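Local coordinates for protein GCN5-related N-acetyltransferase (Sphaerobacter thermophilus, PDB 3TT2) that probably transfers acyl groups, most likely acetyl from acetyl-CoA as in other GCN5-related N-acetyltransferases, to an acceptor substrate, at residues P149-D161 and R281-A295. Sequence-based numbering, arbitrary orientation.
Sequences PVRDIWVMAITLD and REVELSVDAESRTGA
Strands 149-159 and 282-290 pair antiparallel, hydrogen-bonded Asp-152/Ala-289, Trp-154/Val-287, Met-156/Leu-285 and Ile-158/Val-283 alternating with non-hydrogen-bonded pairs, and so join the two GNAT-family regions of this tandem chain. Leu-160 N extends the ladder to Arg-281 O, and strand 305-316 borders the other edge of 149-159.

Trp-154, Met-156, Ile-158, Val-283, Leu-285 and Val-287 share one face. With CG of Trp-154 beside its backbone N (chi1 -58°), the indole is set along Ala-289 and Ala-295: Ala-295 N, in the loop that follows strand 282-290, lies above one ring face, nearer its margin than its middle, and from within that strand Ala-289 CB comes to the pyrrole edge, 3.5 Å from NE1. Met-156 folds back at its second and third torsions (-58° and -67°), bringing SE to 4.1 Å from Ala-295 CB, and Tyr-299 of helix 297-301 packs against Met-156, Leu-285 and Val-287. Farther along, Ile-158 CG2 lies 3.8 Å from Val-283 CB, the two side chains pointing the same way, with Phe-272 and Tyr-275 of helix 263-278 against them.

At the far end Arg-281 grips Asp-161 side-on in a nearly coplanar salt bridge, NE to OD1 at 2.7 Å and NH2 to OD2 at 3.3 Å, both oxygens using syn lone pairs. Thr-159 CG2 lies over a face of the same guanidinium. On the face opposite the indole, Glu-284 runs its CG past Ala-157 CB before its carboxylate pairs with Lys-307.

Near Trp-154, one water accepts from Trp-154 NE1 (2.9 Å) and Gly-294 N and donates to Glu-290 O and Asp-152 OD2, the oxygen that Arg-292 N meets from above the carboxylate plane at 3.3 Å.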
# COMPACT_ATOMS: atom_id res chain seq x y z
N PRO A 149 10.55 -14.63 -1.75
CA PRO A 149 9.09 -14.44 -1.80
C PRO A 149 8.42 -14.82 -0.51
O PRO A 149 8.64 -15.92 0.01
CB PRO A 149 8.67 -15.40 -2.91
CG PRO A 149 9.86 -15.48 -3.80
CD PRO A 149 11.03 -15.48 -2.84
N VAL A 150 7.59 -13.91 -0.02
CA VAL A 150 6.95 -14.00 1.28
C VAL A 150 5.44 -14.17 1.10
O VAL A 150 4.86 -15.14 1.54
CB VAL A 150 7.26 -12.74 2.12
CG1 VAL A 150 6.39 -12.70 3.34
CG2 VAL A 150 8.71 -12.72 2.48
N ARG A 151 4.83 -13.19 0.45
CA ARG A 151 3.39 -13.15 0.28
C ARG A 151 2.98 -12.52 -1.05
O ARG A 151 3.76 -11.77 -1.66
CB ARG A 151 2.83 -12.34 1.44
CG ARG A 151 1.43 -12.69 1.85
CD ARG A 151 1.16 -12.17 3.26
NE ARG A 151 -0.22 -12.35 3.69
CZ ARG A 151 -0.68 -13.49 4.19
NH1 ARG A 151 -1.95 -13.58 4.56
NH2 ARG A 151 0.13 -14.53 4.32
N ASP A 152 1.77 -12.81 -1.51
CA ASP A 152 1.18 -12.13 -2.66
C ASP A 152 0.37 -10.94 -2.17
O ASP A 152 -0.33 -11.02 -1.16
CB ASP A 152 0.24 -13.06 -3.42
CG ASP A 152 0.97 -14.06 -4.29
OD1 ASP A 152 2.22 -13.99 -4.39
OD2 ASP A 152 0.27 -14.91 -4.88
N ILE A 153 0.47 -9.83 -2.89
CA ILE A 153 -0.38 -8.68 -2.62
C ILE A 153 -1.21 -8.41 -3.86
O ILE A 153 -0.67 -8.21 -4.96
CB ILE A 153 0.40 -7.41 -2.26
CG1 ILE A 153 0.93 -7.47 -0.83
CG2 ILE A 153 -0.51 -6.21 -2.32
CD1 ILE A 153 2.15 -8.30 -0.64
N TRP A 154 -2.53 -8.41 -3.69
CA TRP A 154 -3.40 -8.17 -4.82
C TRP A 154 -4.03 -6.79 -4.75
O TRP A 154 -4.61 -6.42 -3.73
CB TRP A 154 -4.50 -9.21 -4.86
CG TRP A 154 -4.03 -10.61 -4.94
CD1 TRP A 154 -3.69 -11.42 -3.90
CD2 TRP A 154 -3.88 -11.40 -6.13
NE1 TRP A 154 -3.33 -12.66 -4.36
CE2 TRP A 154 -3.44 -12.68 -5.72
CE3 TRP A 154 -4.07 -11.15 -7.49
CZ2 TRP A 154 -3.18 -13.70 -6.63
CZ3 TRP A 154 -3.82 -12.17 -8.39
CH2 TRP A 154 -3.38 -13.43 -7.95
N VAL A 155 -3.91 -6.04 -5.84
CA VAL A 155 -4.63 -4.79 -5.97
C VAL A 155 -5.94 -5.00 -6.73
O VAL A 155 -5.92 -5.30 -7.92
CB VAL A 155 -3.80 -3.75 -6.70
CG1 VAL A 155 -4.46 -2.41 -6.58
CG2 VAL A 155 -2.39 -3.71 -6.10
N MSE A 156 -7.06 -4.84 -6.03
CA MSE A 156 -8.38 -5.02 -6.62
C MSE A 156 -8.87 -3.67 -7.09
O MSE A 156 -8.53 -2.65 -6.51
CB MSE A 156 -9.36 -5.63 -5.61
CG MSE A 156 -8.86 -6.91 -4.98
SE MSE A 156 -8.40 -8.40 -6.21
CE MSE A 156 -10.17 -8.86 -6.91
N ALA A 157 -9.62 -3.65 -8.18
CA ALA A 157 -10.14 -2.39 -8.68
C ALA A 157 -11.59 -2.57 -9.08
O ALA A 157 -12.04 -3.69 -9.34
CB ALA A 157 -9.33 -1.95 -9.83
N ILE A 158 -12.34 -1.47 -9.06
CA ILE A 158 -13.71 -1.51 -9.59
C ILE A 158 -14.12 -0.17 -10.19
O ILE A 158 -13.86 0.88 -9.62
CB ILE A 158 -14.74 -1.95 -8.52
CG1 ILE A 158 -16.10 -2.21 -9.18
CG2 ILE A 158 -14.84 -0.93 -7.39
CD1 ILE A 158 -17.22 -2.56 -8.23
N THR A 159 -14.80 -0.21 -11.33
CA THR A 159 -15.17 0.99 -12.07
C THR A 159 -16.67 1.11 -11.94
O THR A 159 -17.38 0.19 -12.34
CB THR A 159 -14.88 0.78 -13.54
OG1 THR A 159 -13.47 0.87 -13.75
CG2 THR A 159 -15.54 1.83 -14.37
N LEU A 160 -17.18 2.20 -11.37
CA LEU A 160 -18.60 2.20 -11.18
C LEU A 160 -19.24 3.10 -12.18
O LEU A 160 -19.50 4.27 -11.87
CB LEU A 160 -18.83 2.84 -9.82
CG LEU A 160 -18.19 2.16 -8.59
CD1 LEU A 160 -18.08 3.10 -7.40
CD2 LEU A 160 -18.94 0.89 -8.14
N ASP A 161 -19.69 2.53 -13.30
CA ASP A 161 -20.40 3.31 -14.31
C ASP A 161 -21.87 3.04 -14.18
O ASP A 161 -22.67 3.67 -14.84
CB ASP A 161 -19.94 2.94 -15.72
CG ASP A 161 -18.54 3.44 -16.05
OD1 ASP A 161 -18.14 4.45 -15.43
OD2 ASP A 161 -17.87 2.82 -16.93
N ARG A 281 -15.61 7.38 -9.93
CA ARG A 281 -15.66 6.34 -10.94
C ARG A 281 -14.88 5.10 -10.53
O ARG A 281 -15.35 3.99 -10.73
CB ARG A 281 -15.17 6.87 -12.28
CG ARG A 281 -15.18 5.83 -13.36
CD ARG A 281 -15.55 6.43 -14.69
NE ARG A 281 -15.68 5.40 -15.72
CZ ARG A 281 -14.68 5.01 -16.50
NH1 ARG A 281 -13.48 5.55 -16.35
NH2 ARG A 281 -14.89 4.08 -17.44
N GLU A 282 -13.71 5.30 -9.95
CA GLU A 282 -12.84 4.18 -9.66
C GLU A 282 -12.50 4.07 -8.19
O GLU A 282 -12.12 5.04 -7.55
CB GLU A 282 -11.56 4.26 -10.49
CG GLU A 282 -11.81 4.12 -11.97
CD GLU A 282 -10.59 4.45 -12.83
OE1 GLU A 282 -9.50 4.71 -12.26
OE2 GLU A 282 -10.74 4.44 -14.08
N VAL A 283 -12.67 2.85 -7.68
CA VAL A 283 -12.25 2.46 -6.34
C VAL A 283 -11.27 1.28 -6.40
O VAL A 283 -11.39 0.37 -7.22
CB VAL A 283 -13.44 2.08 -5.47
CG1 VAL A 283 -12.98 1.81 -4.04
CG2 VAL A 283 -14.49 3.19 -5.50
N GLU A 284 -10.27 1.34 -5.54
CA GLU A 284 -9.27 0.32 -5.47
C GLU A 284 -9.05 -0.02 -4.03
O GLU A 284 -9.35 0.77 -3.14
CB GLU A 284 -7.95 0.80 -6.08
CG GLU A 284 -7.99 1.01 -7.57
CD GLU A 284 -6.73 1.64 -8.12
OE1 GLU A 284 -6.00 2.28 -7.34
OE2 GLU A 284 -6.48 1.49 -9.33
N LEU A 285 -8.51 -1.21 -3.80
CA LEU A 285 -7.99 -1.59 -2.51
C LEU A 285 -6.95 -2.67 -2.70
O LEU A 285 -6.67 -3.11 -3.82
CB LEU A 285 -9.10 -2.06 -1.58
CG LEU A 285 -9.96 -3.26 -1.99
CD1 LEU A 285 -9.27 -4.57 -1.68
CD2 LEU A 285 -11.29 -3.20 -1.29
N SER A 286 -6.40 -3.12 -1.59
CA SER A 286 -5.26 -3.99 -1.63
C SER A 286 -5.45 -5.14 -0.64
O SER A 286 -5.90 -4.94 0.49
CB SER A 286 -4.03 -3.16 -1.29
OG SER A 286 -2.88 -3.96 -1.29
N VAL A 287 -5.15 -6.37 -1.06
CA VAL A 287 -5.27 -7.50 -0.14
C VAL A 287 -4.10 -8.48 -0.17
O VAL A 287 -3.65 -8.87 -1.23
CB VAL A 287 -6.64 -8.24 -0.28
CG1 VAL A 287 -6.67 -9.12 -1.50
CG2 VAL A 287 -6.90 -9.06 0.96
N ASP A 288 -3.60 -8.82 1.02
CA ASP A 288 -2.59 -9.85 1.23
C ASP A 288 -3.16 -11.24 1.10
O ASP A 288 -4.26 -11.53 1.57
CB ASP A 288 -1.99 -9.72 2.62
CG ASP A 288 -1.34 -8.39 2.83
OD1 ASP A 288 -2.07 -7.38 2.90
OD2 ASP A 288 -0.10 -8.37 2.90
N ALA A 289 -2.40 -12.12 0.47
CA ALA A 289 -2.81 -13.50 0.31
C ALA A 289 -1.55 -14.36 0.30
O ALA A 289 -0.53 -13.93 -0.24
CB ALA A 289 -3.60 -13.66 -0.98
N GLU A 290 -1.61 -15.55 0.89
CA GLU A 290 -0.47 -16.47 0.88
C GLU A 290 -0.08 -16.79 -0.57
O GLU A 290 -0.95 -16.87 -1.43
CB GLU A 290 -0.82 -17.76 1.63
CG GLU A 290 0.34 -18.72 1.88
CD GLU A 290 -0.13 -20.17 2.10
OE1 GLU A 290 -1.29 -20.37 2.54
OE2 GLU A 290 0.65 -21.10 1.81
N SER A 291 1.21 -16.97 -0.85
CA SER A 291 1.68 -17.19 -2.22
C SER A 291 0.89 -18.32 -2.89
O SER A 291 0.72 -19.37 -2.30
CB SER A 291 3.18 -17.49 -2.22
OG SER A 291 3.85 -16.77 -1.19
N ARG A 292 0.38 -18.07 -4.09
CA ARG A 292 -0.43 -19.03 -4.87
C ARG A 292 -1.94 -19.22 -4.52
O ARG A 292 -2.64 -19.87 -5.28
CB ARG A 292 0.28 -20.40 -5.03
CG ARG A 292 0.93 -20.66 -6.41
CD ARG A 292 2.42 -20.25 -6.48
NE ARG A 292 2.65 -19.13 -7.40
CZ ARG A 292 3.82 -18.85 -8.00
NH1 ARG A 292 3.93 -17.80 -8.81
NH2 ARG A 292 4.88 -19.63 -7.78
N THR A 293 -2.45 -18.67 -3.41
CA THR A 293 -3.89 -18.87 -3.06
C THR A 293 -4.90 -18.04 -3.87
O THR A 293 -6.04 -18.48 -4.14
CB THR A 293 -4.21 -18.57 -1.57
OG1 THR A 293 -3.67 -17.30 -1.18
CG2 THR A 293 -3.65 -19.64 -0.68
N GLY A 294 -4.50 -16.83 -4.22
CA GLY A 294 -5.40 -15.91 -4.89
C GLY A 294 -6.16 -15.10 -3.87
O GLY A 294 -6.17 -15.42 -2.70
N ALA A 295 -6.81 -14.04 -4.33
CA ALA A 295 -7.60 -13.20 -3.42
C ALA A 295 -8.87 -13.93 -2.98
O ALA A 295 -9.38 -14.81 -3.70
CB ALA A 295 -7.92 -11.87 -4.07
O HOH W 1 -2.20 -15.24 -3.71